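Local coordinates for protein 7beta-hydroxysteroid dehydrogenase (Collinsella aerofaciens ATCC 25986, PDB 5GT9) that reduces the 7-oxo group of 7-oxolithocholate with NADPH to yield ursodeoxycholate, acting as a homodimeric short-chain dehydrogenase/reductase, at residues 85-90 with 135-140; 93-98 with 151-156; 162-167 with 181-186. All coordinates share one frame; numbering follows the deposited sequence.

Contact 1: 85-90 with 135-140; sequences MGFMSY and RGAVIN
Phe87 and Ile139 meet on one face of two parallel strands: Ile139 CG1 reaches the edge of the phenyl ring, 3.8 Å from Phe87 CE1, and its CD1 continues in the ring plane. Ala137 CB fills the same face beside Phe87 CD1, and Phe24 and Ile28 of helix 19-30 cover the phenylalanine. Between the strands the backbone is knit by Ala137 N to Gly86 O (2.8 Å), Met88 N to Ala137 O (3.0 Å) and Ile139 N to Met88 O (3.1 Å). Further on, Ser89 OG, swung opposite its own N (chi1 177°), takes over the next rung and donates to Ile139 O at 2.6 Å. The last rung is also made by a side chain: Asn140 OD1 accepts Tyr90 N in the carbonyl plane at 3.1 Å, while Asn140 ND2 is spent on Thr167. These are neighbouring central strands of the Rossmann fold, joined by helix 105-133 in a beta-alpha-beta unit. On the other face Met88 and Val138 run side by side, Met88 CE resting 3.8 Å from Val138 CG1. Gly136 has backbone angles at which a CB would press on the carbonyl O of Arg135. The loose side is the partly exposed Arg135: NH2 forms a salt bridge with Asp84 and NH1 a hydrogen bond to Tyr7 O, and NH1 stays 4.0 Å from Met85 O.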
loop_
_atom_site.group_PDB
_atom_site.type_symbol
_atom_site.label_atom_id
_atom_site.label_comp_id
_atom_site.label_asym_id
_atom_site.label_seq_id
_atom_site.Cartn_x
_atom_site.Cartn_y
_atom_site.Cartn_z
ATOM N N MET B 85 24.168 -23.121 -15.557
ATOM C CA MET B 85 23.096 -22.322 -15.027
ATOM C C MET B 85 23.422 -21.953 -13.631
ATOM O O MET B 85 23.824 -22.784 -12.836
ATOM C CB MET B 85 21.758 -23.107 -15.045
ATOM C CG MET B 85 21.255 -23.432 -16.439
ATOM S SD MET B 85 21.099 -22.083 -17.578
ATOM C CE MET B 85 19.939 -20.945 -16.789
ATOM N N GLY B 86 23.215 -20.680 -13.299
ATOM C CA GLY B 86 23.393 -20.212 -11.954
ATOM C C GLY B 86 22.247 -19.508 -11.235
ATOM O O GLY B 86 22.314 -19.340 -10.013
ATOM N N PHE B 87 21.257 -19.046 -11.980
ATOM C CA PHE B 87 20.178 -18.246 -11.442
ATOM C C PHE B 87 18.861 -18.487 -12.214
ATOM O O PHE B 87 18.823 -18.654 -13.446
ATOM C CB PHE B 87 20.513 -16.771 -11.501
ATOM C CG PHE B 87 19.466 -15.870 -10.925
ATOM C CD1 PHE B 87 19.387 -15.649 -9.516
ATOM C CD2 PHE B 87 18.569 -15.228 -11.732
ATOM C CE1 PHE B 87 18.438 -14.781 -8.990
ATOM C CE2 PHE B 87 17.618 -14.370 -11.177
ATOM C CZ PHE B 87 17.576 -14.136 -9.821
ATOM N N MET B 88 17.790 -18.488 -11.439
ATOM C CA MET B 88 16.424 -18.442 -12.004
ATOM C C MET B 88 15.563 -17.421 -11.235
ATOM O O MET B 88 15.659 -17.316 -10.023
ATOM C CB MET B 88 15.815 -19.834 -11.910
ATOM C CG MET B 88 14.492 -19.984 -12.622
ATOM S SD MET B 88 13.479 -21.376 -11.956
ATOM C CE MET B 88 12.583 -20.394 -10.771
ATOM N N SER B 89 14.710 -16.670 -11.951
ATOM C CA SER B 89 13.637 -15.912 -11.321
ATOM C C SER B 89 12.339 -16.103 -12.057
ATOM O O SER B 89 12.265 -15.891 -13.279
ATOM C CB SER B 89 13.996 -14.430 -11.266
ATOM O OG SER B 89 12.940 -13.655 -10.729
ATOM N N TYR B 90 11.290 -16.454 -11.323
ATOM C CA TYR B 90 9.963 -16.498 -11.877
ATOM C C TYR B 90 9.272 -15.168 -11.615
ATOM O O TYR B 90 8.959 -14.855 -10.463
ATOM C CB TYR B 90 9.152 -17.667 -11.357
ATOM C CG TYR B 90 8.014 -18.047 -12.273
ATOM C CD1 TYR B 90 8.266 -18.775 -13.453
ATOM C CD2 TYR B 90 6.704 -17.615 -12.032
ATOM C CE1 TYR B 90 7.259 -19.092 -14.326
ATOM C CE2 TYR B 90 5.694 -17.963 -12.900
ATOM C CZ TYR B 90 5.965 -18.723 -14.024
ATOM O OH TYR B 90 4.958 -19.049 -14.934
ATOM N N ARG B 135 25.414 -25.293 -6.183
ATOM C CA ARG B 135 25.527 -23.879 -6.383
ATOM C C ARG B 135 24.395 -23.316 -7.276
ATOM O O ARG B 135 24.018 -23.890 -8.263
ATOM C CB ARG B 135 26.909 -23.540 -6.973
ATOM C CG ARG B 135 27.065 -23.769 -8.405
ATOM C CD ARG B 135 28.386 -23.236 -8.885
ATOM N NE ARG B 135 28.823 -24.106 -9.957
ATOM C CZ ARG B 135 28.447 -24.012 -11.221
ATOM N NH1 ARG B 135 27.574 -23.061 -11.610
ATOM N NH2 ARG B 135 28.920 -24.875 -12.116
ATOM N N GLY B 136 23.858 -22.164 -6.897
ATOM C CA GLY B 136 22.804 -21.595 -7.703
ATOM C C GLY B 136 22.009 -20.631 -6.863
ATOM O O GLY B 136 22.127 -20.585 -5.662
ATOM N N ALA B 137 21.181 -19.844 -7.528
ATOM C CA ALA B 137 20.282 -18.984 -6.828
ATOM C C ALA B 137 18.903 -18.850 -7.502
ATOM O O ALA B 137 18.803 -18.929 -8.685
ATOM C CB ALA B 137 20.925 -17.623 -6.674
ATOM N N VAL B 138 17.865 -18.748 -6.682
ATOM C CA VAL B 138 16.536 -18.487 -7.130
ATOM C C VAL B 138 15.922 -17.311 -6.358
ATOM O O VAL B 138 15.958 -17.315 -5.153
ATOM C CB VAL B 138 15.652 -19.711 -6.979
ATOM C CG1 VAL B 138 14.286 -19.403 -7.542
ATOM C CG2 VAL B 138 16.230 -20.940 -7.682
ATOM N N ILE B 139 15.358 -16.326 -7.062
ATOM C CA ILE B 139 14.542 -15.285 -6.427
ATOM C C ILE B 139 13.214 -15.265 -7.231
ATOM O O ILE B 139 13.198 -14.923 -8.419
ATOM C CB ILE B 139 15.140 -13.884 -6.479
ATOM C CG1 ILE B 139 16.499 -13.830 -5.811
ATOM C CG2 ILE B 139 14.182 -12.861 -5.885
ATOM C CD1 ILE B 139 17.290 -12.562 -6.015
ATOM N N ASN B 140 12.169 -15.752 -6.588
ATOM C CA ASN B 140 10.812 -15.698 -7.175
ATOM C C ASN B 140 10.072 -14.474 -6.707
ATOM O O ASN B 140 10.316 -14.023 -5.589
ATOM C CB ASN B 140 10.070 -17.014 -6.826
ATOM C CG ASN B 140 10.716 -18.224 -7.516
ATOM O OD1 ASN B 140 11.203 -18.116 -8.666
ATOM N ND2 ASN B 140 10.769 -19.356 -6.837
#

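Contact 2: 93-98 with 151-156; sequences CLHSFG and PWNGQY. With NAP (NADP nicotinamide-adenine-dinucleotide phosphate), chain D.
The Tyr156 ring carries His95 on one face, with His95 CD2 3.7 Å above the plane over the ring centre, and the nicotinamide ribose of NADP at its edge, where O2D lies in plane. The imidazole is edge-to-face against the phenol, their planes 59° apart and centroids 4.6 Å apart. This pose follows from a His95 chi1 of 56°, which sets CG between the backbone N and the carbonyl carbon and lays the side chain alongside Tyr156, CB against CB. Cys93 SG comes in obliquely, 4.0 Å from Tyr156 CE1, and also touches the ribose. At the far end Phe97 and the five-membered ring of Trp152 lie nearly parallel but slid apart, barely overlapping; Phe97 CE1 packs on Trp152 CB at 3.8 Å. Tyr261 stacks on Trp152 and meets Phe97, bringing in the C-terminal region that activity requires.

Two hydrogen bonds join the loop to 151-156. Gly98 N gives Trp152 O an almost straight bond of 2.8 Å. Asn153 extends its amide away from its own backbone N and receives Ser96 N on OD1 at 3.2 Å, the donor tilted out of the amide plane. Asn153 O in turn accepts Tyr156 N in the first turn of helix 154-173. The second subunit adds Pro199 against His95 and Gln203 against Phe97.

Tyr156, the inferred proton acceptor of this short-chain dehydrogenase, thus has His95 against one face of its ring, while its OH is hydrogen-bonded both to NADP O2D (2.7 Å) and to Ser143. With Lys160 also binding the cofactor, this is consistent with the Ser-Tyr-Lys catalytic triad of the family, poised beside the nicotinamide.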
loop_
_atom_site.group_PDB
_atom_site.type_symbol
_atom_site.label_atom_id
_atom_site.label_comp_id
_atom_site.label_asym_id
_atom_site.label_seq_id
_atom_site.Cartn_x
_atom_site.Cartn_y
_atom_site.Cartn_z
ATOM N N CYS B 93 3.228 -13.030 -14.149
ATOM C CA CYS B 93 1.974 -13.365 -13.469
ATOM C C CYS B 93 0.824 -13.173 -14.450
ATOM O O CYS B 93 0.957 -12.494 -15.459
ATOM C CB CYS B 93 1.860 -12.463 -12.230
ATOM S SG CYS B 93 1.258 -10.812 -12.578
ATOM N N LEU B 94 -0.312 -13.744 -14.123
ATOM C CA LEU B 94 -1.553 -13.481 -14.849
ATOM C C LEU B 94 -2.658 -13.331 -13.838
ATOM O O LEU B 94 -2.786 -14.142 -12.896
ATOM C CB LEU B 94 -1.902 -14.658 -15.784
ATOM C CG LEU B 94 -3.225 -14.510 -16.566
ATOM C CD1 LEU B 94 -3.199 -13.336 -17.499
ATOM C CD2 LEU B 94 -3.494 -15.775 -17.341
ATOM N N HIS B 95 -3.458 -12.291 -14.015
ATOM C CA HIS B 95 -4.698 -12.230 -13.255
ATOM C C HIS B 95 -5.833 -11.735 -14.142
ATOM O O HIS B 95 -5.620 -11.521 -15.355
ATOM C CB HIS B 95 -4.480 -11.424 -11.989
ATOM C CG HIS B 95 -3.942 -10.034 -12.210
ATOM N ND1 HIS B 95 -4.680 -9.039 -12.803
ATOM C CD2 HIS B 95 -2.719 -9.500 -11.970
ATOM C CE1 HIS B 95 -3.948 -7.936 -12.883
ATOM N NE2 HIS B 95 -2.752 -8.195 -12.378
ATOM N N SER B 96 -7.059 -11.727 -13.621
ATOM C CA SER B 96 -8.231 -11.525 -14.452
ATOM C C SER B 96 -9.346 -11.122 -13.543
ATOM O O SER B 96 -9.757 -11.905 -12.734
ATOM C CB SER B 96 -8.595 -12.815 -15.201
ATOM O OG SER B 96 -9.559 -12.509 -16.241
ATOM N N PHE B 97 -9.838 -9.903 -13.704
ATOM C CA PHE B 97 -10.900 -9.366 -12.875
ATOM C C PHE B 97 -12.195 -10.115 -12.995
ATOM O O PHE B 97 -12.679 -10.362 -14.082
ATOM C CB PHE B 97 -11.118 -7.896 -13.224
ATOM C CG PHE B 97 -12.279 -7.273 -12.517
ATOM C CD1 PHE B 97 -12.157 -6.878 -11.168
ATOM C CD2 PHE B 97 -13.489 -7.069 -13.177
ATOM C CE1 PHE B 97 -13.244 -6.309 -10.527
ATOM C CE2 PHE B 97 -14.566 -6.520 -12.521
ATOM C CZ PHE B 97 -14.433 -6.122 -11.199
ATOM N N GLY B 98 -12.811 -10.381 -11.845
ATOM C CA GLY B 98 -14.086 -11.006 -11.758
ATOM C C GLY B 98 -14.253 -11.870 -10.540
ATOM O O GLY B 98 -13.288 -12.498 -10.075
ATOM N N PRO B 151 -9.976 -10.286 -3.309
ATOM C CA PRO B 151 -11.409 -10.267 -3.691
ATOM C C PRO B 151 -11.615 -9.636 -5.076
ATOM O O PRO B 151 -10.921 -8.587 -5.403
ATOM C CB PRO B 151 -12.035 -9.403 -2.611
ATOM C CG PRO B 151 -11.148 -9.568 -1.422
ATOM C CD PRO B 151 -9.771 -9.615 -2.027
ATOM N N TRP B 152 -12.531 -10.228 -5.830
ATOM C CA TRP B 152 -12.755 -9.897 -7.228
ATOM C C TRP B 152 -11.604 -10.212 -8.214
ATOM O O TRP B 152 -11.665 -9.899 -9.358
ATOM C CB TRP B 152 -13.309 -8.462 -7.367
ATOM C CG TRP B 152 -14.750 -8.304 -7.053
ATOM C CD1 TRP B 152 -15.771 -8.226 -7.933
ATOM C CD2 TRP B 152 -15.343 -8.223 -5.761
ATOM N NE1 TRP B 152 -16.955 -8.096 -7.290
ATOM C CE2 TRP B 152 -16.720 -8.068 -5.949
ATOM C CE3 TRP B 152 -14.850 -8.182 -4.466
ATOM C CZ2 TRP B 152 -17.584 -7.942 -4.889
ATOM C CZ3 TRP B 152 -15.696 -8.060 -3.453
ATOM C CH2 TRP B 152 -17.068 -7.947 -3.658
ATOM N N ASN B 153 -10.588 -10.888 -7.704
ATOM C CA ASN B 153 -9.510 -11.348 -8.534
ATOM C C ASN B 153 -8.890 -12.628 -7.938
ATOM O O ASN B 153 -7.772 -12.860 -8.027
ATOM C CB ASN B 153 -8.565 -10.211 -8.756
ATOM C CG ASN B 153 -7.609 -10.485 -9.865
ATOM O OD1 ASN B 153 -7.633 -11.516 -10.474
ATOM N ND2 ASN B 153 -6.803 -9.525 -10.141
ATOM N N GLY B 154 -9.737 -13.373 -7.269
ATOM C CA GLY B 154 -9.265 -14.360 -6.346
ATOM C C GLY B 154 -8.048 -15.220 -6.683
ATOM O O GLY B 154 -7.246 -15.523 -5.841
ATOM N N GLN B 155 -8.001 -15.683 -7.914
ATOM C CA GLN B 155 -6.986 -16.648 -8.247
ATOM C C GLN B 155 -5.585 -16.005 -8.291
ATOM O O GLN B 155 -4.573 -16.698 -8.190
ATOM C CB GLN B 155 -7.290 -17.405 -9.548
ATOM C CG GLN B 155 -7.002 -18.876 -9.359
ATOM C CD GLN B 155 -6.526 -19.588 -10.619
ATOM O OE1 GLN B 155 -5.377 -19.963 -10.739
ATOM N NE2 GLN B 155 -7.434 -19.729 -11.590
ATOM N N TYR B 156 -5.562 -14.704 -8.427
ATOM C CA TYR B 156 -4.322 -13.922 -8.399
ATOM C C TYR B 156 -3.625 -14.100 -7.036
ATOM O O TYR B 156 -2.453 -14.675 -6.965
ATOM C CB TYR B 156 -4.554 -12.436 -8.673
ATOM C CG TYR B 156 -3.266 -11.651 -8.637
ATOM C CD1 TYR B 156 -2.144 -12.109 -9.325
ATOM C CD2 TYR B 156 -3.185 -10.492 -7.963
ATOM C CE1 TYR B 156 -0.938 -11.433 -9.285
ATOM C CE2 TYR B 156 -1.960 -9.773 -7.929
ATOM C CZ TYR B 156 -0.865 -10.262 -8.563
ATOM O OH TYR B 156 0.357 -9.593 -8.526
HETATM P PA NAP D . 6.059 -7.143 -15.509
HETATM O O1A NAP D . 7.103 -6.753 -14.495
HETATM O O2A NAP D . 6.006 -6.354 -16.782
HETATM O O5B NAP D . 6.286 -8.675 -15.945
HETATM C C5B NAP D . 7.455 -9.018 -16.657
HETATM C C4B NAP D . 7.120 -9.712 -17.973
HETATM O O4B NAP D . 6.667 -11.041 -17.818
HETATM C C3B NAP D . 6.042 -8.996 -18.745
HETATM O O3B NAP D . 6.555 -7.816 -19.321
HETATM C C2B NAP D . 5.585 -10.064 -19.704
HETATM O O2B NAP D . 6.132 -9.761 -21.018
HETATM C C1B NAP D . 6.090 -11.358 -19.051
HETATM N N9A NAP D . 4.960 -12.264 -19.026
HETATM C C8A NAP D . 3.690 -12.034 -18.539
HETATM N N7A NAP D . 2.923 -13.097 -18.778
HETATM C C5A NAP D . 3.652 -14.020 -19.396
HETATM C C6A NAP D . 3.405 -15.299 -19.976
HETATM N N6A NAP D . 2.175 -15.925 -19.868
HETATM N N1A NAP D . 4.454 -15.917 -20.504
HETATM C C2A NAP D . 5.694 -15.366 -20.612
HETATM N N3A NAP D . 5.975 -14.180 -20.129
HETATM C C4A NAP D . 5.002 -13.471 -19.535
HETATM O O3 NAP D . 4.540 -7.389 -15.017
HETATM P PN NAP D . 3.823 -7.130 -13.612
HETATM O O1N NAP D . 2.322 -7.355 -13.847
HETATM O O2N NAP D . 4.359 -5.817 -13.083
HETATM O O5D NAP D . 4.267 -8.415 -12.759
HETATM C C5D NAP D . 5.642 -8.649 -12.441
HETATM C C4D NAP D . 5.667 -9.384 -11.095
HETATM O O4D NAP D . 5.529 -8.424 -10.036
HETATM C C3D NAP D . 4.564 -10.404 -10.910
HETATM O O3D NAP D . 5.069 -11.588 -10.326
HETATM C C2D NAP D . 3.564 -9.713 -10.018
HETATM O O2D NAP D . 2.726 -10.583 -9.270
HETATM C C1D NAP D . 4.463 -8.807 -9.168
HETATM N N1N NAP D . 3.703 -7.638 -8.676
HETATM C C2N NAP D . 3.669 -6.511 -9.437
HETATM C C3N NAP D . 2.930 -5.419 -9.021
HETATM C C7N NAP D . 2.882 -4.148 -9.791
HETATM O O7N NAP D . 2.403 -3.208 -9.194
HETATM N N7N NAP D . 3.451 -4.015 -11.032
HETATM C C4N NAP D . 2.278 -5.481 -7.799
HETATM C C5N NAP D . 2.387 -6.606 -7.000
HETATM C C6N NAP D . 3.082 -7.714 -7.500
HETATM P P2B NAP D . 5.495 -10.459 -22.366
HETATM O O1X NAP D . 6.416 -10.049 -23.522
HETATM O O2X NAP D . 5.429 -11.899 -22.235
HETATM O O3X NAP D . 4.160 -9.744 -22.539
#

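Contact 3: 162-167 with 181-186; sequences FILKMT and VEVITL. With NAP (NADP nicotinamide-adenine-dinucleotide phosphate), chain D.
Thr167 leans its methyl on the strand and turns its hydroxyl back into its own helix. With chi1 at -56°, OG1 stands opposite the carbonyl carbon and donates to Ile163 O at 2.7 Å, so that this carbonyl is gripped twice, the hydroxyl and Thr167 N approaching from opposite faces of its plane. The same torsion sends CG2 opposite the backbone N and down onto the strand, where it presses on Val183 CB at 3.5 Å, closer than usual for two carbons. CG2 also touches Glu182 O and lies 3.8 Å from Val181 CG1.

One turn earlier, Leu164 reaches across at about a right angle to Val183 and Thr185. Its extended first torsion (chi1 177°) carries CD1 out to Val183 CG1 at 3.9 Å and to Thr185 OG1 at 3.5 Å. Val183 puts CG1 between its backbone N and carbonyl carbon, and both of its methyls thereby meet Leu164 CD1. A valine in place of Thr167 would lack OG1, and the buried amide of Asn140, whose ND2 binds that hydroxyl, would probably be left without its acceptor.

The helix segment 162-167 runs at 151° to strand segment 181-186, close to antiparallel. Helix 154-173 is the helix of a beta-alpha-beta unit whose strands, 136-143 and 179-186, are neighbours in the parallel sheet. Beyond the helix footprint the strand ends at the cofactor: Leu186 O is 3.3 Å from NADP C5N, and Leu186 CB lies against the nicotinamide at C6N. The contacts across the seam are made largely by methyl groups, two of them on oxygens (Glu182 O and Thr185 OG1), so this part of the helix that bears Tyr156 and Lys160 meets the strand through van der Waals contacts.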
loop_
_atom_site.group_PDB
_atom_site.type_symbol
_atom_site.label_atom_id
_atom_site.label_comp_id
_atom_site.label_asym_id
_atom_site.label_seq_id
_atom_site.Cartn_x
_atom_site.Cartn_y
_atom_site.Cartn_z
ATOM N N PHE B 162 0.687 -19.435 -3.448
ATOM C CA PHE B 162 1.343 -20.706 -3.753
ATOM C C PHE B 162 2.837 -20.425 -3.999
ATOM O O PHE B 162 3.717 -21.097 -3.438
ATOM C CB PHE B 162 0.693 -21.346 -4.993
ATOM C CG PHE B 162 1.226 -22.736 -5.309
ATOM C CD1 PHE B 162 2.384 -22.884 -6.040
ATOM C CD2 PHE B 162 0.541 -23.837 -4.917
ATOM C CE1 PHE B 162 2.890 -24.181 -6.294
ATOM C CE2 PHE B 162 1.036 -25.146 -5.193
ATOM C CZ PHE B 162 2.203 -25.272 -5.854
ATOM N N ILE B 163 3.133 -19.436 -4.822
ATOM C CA ILE B 163 4.543 -19.047 -5.065
ATOM C C ILE B 163 5.253 -18.688 -3.793
ATOM O O ILE B 163 6.451 -19.137 -3.528
ATOM C CB ILE B 163 4.660 -17.936 -6.144
ATOM C CG1 ILE B 163 4.263 -18.468 -7.512
ATOM C CG2 ILE B 163 6.104 -17.428 -6.219
ATOM C CD1 ILE B 163 4.029 -17.428 -8.551
ATOM N N LEU B 164 4.593 -17.827 -2.973
ATOM C CA LEU B 164 5.156 -17.383 -1.723
ATOM C C LEU B 164 5.508 -18.563 -0.824
ATOM O O LEU B 164 6.665 -18.758 -0.368
ATOM C CB LEU B 164 4.171 -16.434 -1.005
ATOM C CG LEU B 164 4.588 -15.911 0.378
ATOM C CD1 LEU B 164 5.850 -15.071 0.264
ATOM C CD2 LEU B 164 3.400 -15.071 0.888
ATOM N N LYS B 165 4.509 -19.401 -0.504
ATOM C CA LYS B 165 4.812 -20.484 0.440
ATOM C C LYS B 165 5.704 -21.588 -0.117
ATOM O O LYS B 165 6.539 -22.163 0.638
ATOM C CB LYS B 165 3.467 -21.074 0.976
ATOM C CG LYS B 165 2.642 -20.099 1.823
ATOM C CD LYS B 165 3.272 -19.583 3.073
ATOM C CE LYS B 165 2.605 -18.303 3.557
ATOM N NZ LYS B 165 3.453 -17.593 4.525
ATOM N N MET B 166 5.682 -21.849 -1.428
ATOM C CA MET B 166 6.567 -22.868 -1.988
ATOM C C MET B 166 8.017 -22.361 -1.917
ATOM O O MET B 166 8.926 -23.120 -1.551
ATOM C CB MET B 166 6.274 -23.168 -3.438
ATOM C CG MET B 166 7.085 -24.324 -4.025
ATOM S SD MET B 166 6.362 -25.849 -3.340
ATOM C CE MET B 166 7.738 -26.980 -3.574
ATOM N N THR B 167 8.196 -21.077 -2.214
ATOM C CA THR B 167 9.548 -20.490 -2.272
ATOM C C THR B 167 10.100 -20.339 -0.851
ATOM O O THR B 167 11.306 -20.576 -0.634
ATOM C CB THR B 167 9.565 -19.194 -3.044
ATOM O OG1 THR B 167 9.036 -19.403 -4.360
ATOM C CG2 THR B 167 11.013 -18.681 -3.153
ATOM N N VAL B 181 18.126 -19.191 -2.044
ATOM C CA VAL B 181 16.791 -18.983 -2.542
ATOM C C VAL B 181 16.085 -17.947 -1.665
ATOM O O VAL B 181 16.203 -17.946 -0.419
ATOM C CB VAL B 181 16.011 -20.333 -2.507
ATOM C CG1 VAL B 181 14.527 -20.155 -2.808
ATOM C CG2 VAL B 181 16.634 -21.304 -3.500
ATOM N N GLU B 182 15.268 -17.141 -2.331
ATOM C CA GLU B 182 14.528 -16.064 -1.694
ATOM C C GLU B 182 13.223 -15.833 -2.473
ATOM O O GLU B 182 13.187 -16.021 -3.685
ATOM C CB GLU B 182 15.320 -14.758 -1.750
ATOM C CG GLU B 182 14.700 -13.597 -1.008
ATOM C CD GLU B 182 15.357 -12.295 -1.361
ATOM O OE1 GLU B 182 16.616 -12.249 -1.495
ATOM O OE2 GLU B 182 14.603 -11.305 -1.589
ATOM N N VAL B 183 12.199 -15.409 -1.750
ATOM C CA VAL B 183 10.991 -14.859 -2.405
ATOM C C VAL B 183 10.944 -13.415 -2.013
ATOM O O VAL B 183 11.098 -13.086 -0.819
ATOM C CB VAL B 183 9.691 -15.649 -2.039
ATOM C CG1 VAL B 183 9.513 -15.928 -0.559
ATOM C CG2 VAL B 183 8.464 -14.948 -2.606
ATOM N N ILE B 184 10.679 -12.580 -2.994
ATOM C CA ILE B 184 10.447 -11.137 -2.731
ATOM C C ILE B 184 9.038 -10.789 -3.169
ATOM O O ILE B 184 8.603 -11.118 -4.309
ATOM C CB ILE B 184 11.494 -10.225 -3.428
ATOM C CG1 ILE B 184 11.278 -8.761 -2.897
ATOM C CG2 ILE B 184 11.418 -10.328 -4.925
ATOM C CD1 ILE B 184 12.518 -7.953 -2.739
ATOM N N THR B 185 8.296 -10.209 -2.213
ATOM C CA THR B 185 6.853 -9.960 -2.323
ATOM C C THR B 185 6.697 -8.472 -2.638
ATOM O O THR B 185 7.158 -7.637 -1.868
ATOM C CB THR B 185 6.153 -10.312 -1.013
ATOM O OG1 THR B 185 6.234 -11.743 -0.829
ATOM C CG2 THR B 185 4.709 -9.885 -1.034
ATOM N N LEU B 186 6.205 -8.171 -3.849
ATOM C CA LEU B 186 5.995 -6.804 -4.263
ATOM C C LEU B 186 4.607 -6.252 -3.927
ATOM O O LEU B 186 3.622 -6.958 -3.931
ATOM C CB LEU B 186 6.213 -6.712 -5.792
ATOM C CG LEU B 186 7.562 -7.185 -6.322
ATOM C CD1 LEU B 186 7.781 -6.727 -7.762
ATOM C CD2 LEU B 186 8.738 -6.893 -5.473
HETATM P PA NAP D . 6.059 -7.143 -15.509
HETATM O O1A NAP D . 7.103 -6.753 -14.495
HETATM O O2A NAP D . 6.006 -6.354 -16.782
HETATM O O5B NAP D . 6.286 -8.675 -15.945
HETATM C C5B NAP D . 7.455 -9.018 -16.657
HETATM C C4B NAP D . 7.120 -9.712 -17.973
HETATM O O4B NAP D . 6.667 -11.041 -17.818
HETATM C C3B NAP D . 6.042 -8.996 -18.745
HETATM O O3B NAP D . 6.555 -7.816 -19.321
HETATM C C2B NAP D . 5.585 -10.064 -19.704
HETATM O O2B NAP D . 6.132 -9.761 -21.018
HETATM C C1B NAP D . 6.090 -11.358 -19.051
HETATM N N9A NAP D . 4.960 -12.264 -19.026
HETATM C C8A NAP D . 3.690 -12.034 -18.539
HETATM N N7A NAP D . 2.923 -13.097 -18.778
HETATM C C5A NAP D . 3.652 -14.020 -19.396
HETATM C C6A NAP D . 3.405 -15.299 -19.976
HETATM N N6A NAP D . 2.175 -15.925 -19.868
HETATM N N1A NAP D . 4.454 -15.917 -20.504
HETATM C C2A NAP D . 5.694 -15.366 -20.612
HETATM N N3A NAP D . 5.975 -14.180 -20.129
HETATM C C4A NAP D . 5.002 -13.471 -19.535
HETATM O O3 NAP D . 4.540 -7.389 -15.017
HETATM P PN NAP D . 3.823 -7.130 -13.612
HETATM O O1N NAP D . 2.322 -7.355 -13.847
HETATM O O2N NAP D . 4.359 -5.817 -13.083
HETATM O O5D NAP D . 4.267 -8.415 -12.759
HETATM C C5D NAP D . 5.642 -8.649 -12.441
HETATM C C4D NAP D . 5.667 -9.384 -11.095
HETATM O O4D NAP D . 5.529 -8.424 -10.036
HETATM C C3D NAP D . 4.564 -10.404 -10.910
HETATM O O3D NAP D . 5.069 -11.588 -10.326
HETATM C C2D NAP D . 3.564 -9.713 -10.018
HETATM O O2D NAP D . 2.726 -10.583 -9.270
HETATM C C1D NAP D . 4.463 -8.807 -9.168
HETATM N N1N NAP D . 3.703 -7.638 -8.676
HETATM C C2N NAP D . 3.669 -6.511 -9.437
HETATM C C3N NAP D . 2.930 -5.419 -9.021
HETATM C C7N NAP D . 2.882 -4.148 -9.791
HETATM O O7N NAP D . 2.403 -3.208 -9.194
HETATM N N7N NAP D . 3.451 -4.015 -11.032
HETATM C C4N NAP D . 2.278 -5.481 -7.799
HETATM C C5N NAP D . 2.387 -6.606 -7.000
HETATM C C6N NAP D . 3.082 -7.714 -7.500
HETATM P P2B NAP D . 5.495 -10.459 -22.366
HETATM O O1X NAP D . 6.416 -10.049 -23.522
HETATM O O2X NAP D . 5.429 -11.899 -22.235
HETATM O O3X NAP D . 4.160 -9.744 -22.539
#

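Overall arrangement
From the N terminus the chain runs through strand 85-90 and at once into the loop 93-98, then along helix 105-133 to strand 136-143. There contact 1 closes the first loop, joining neighbouring strands. The chain next reaches 151-156, where contact 2 closes a second loop that crosses the first, because their segments alternate. Contact 3 follows in series, returning from helix 154-173 to strand 179-186. Contacts 1 and 3 meet in the sheet, where Val138 O and Asn140 O probably accept Glu182 N and Ile184 N. Contacts 2 and 3 share helix 154-173 and both touch NADP, linking the sheet core to the active-site rim.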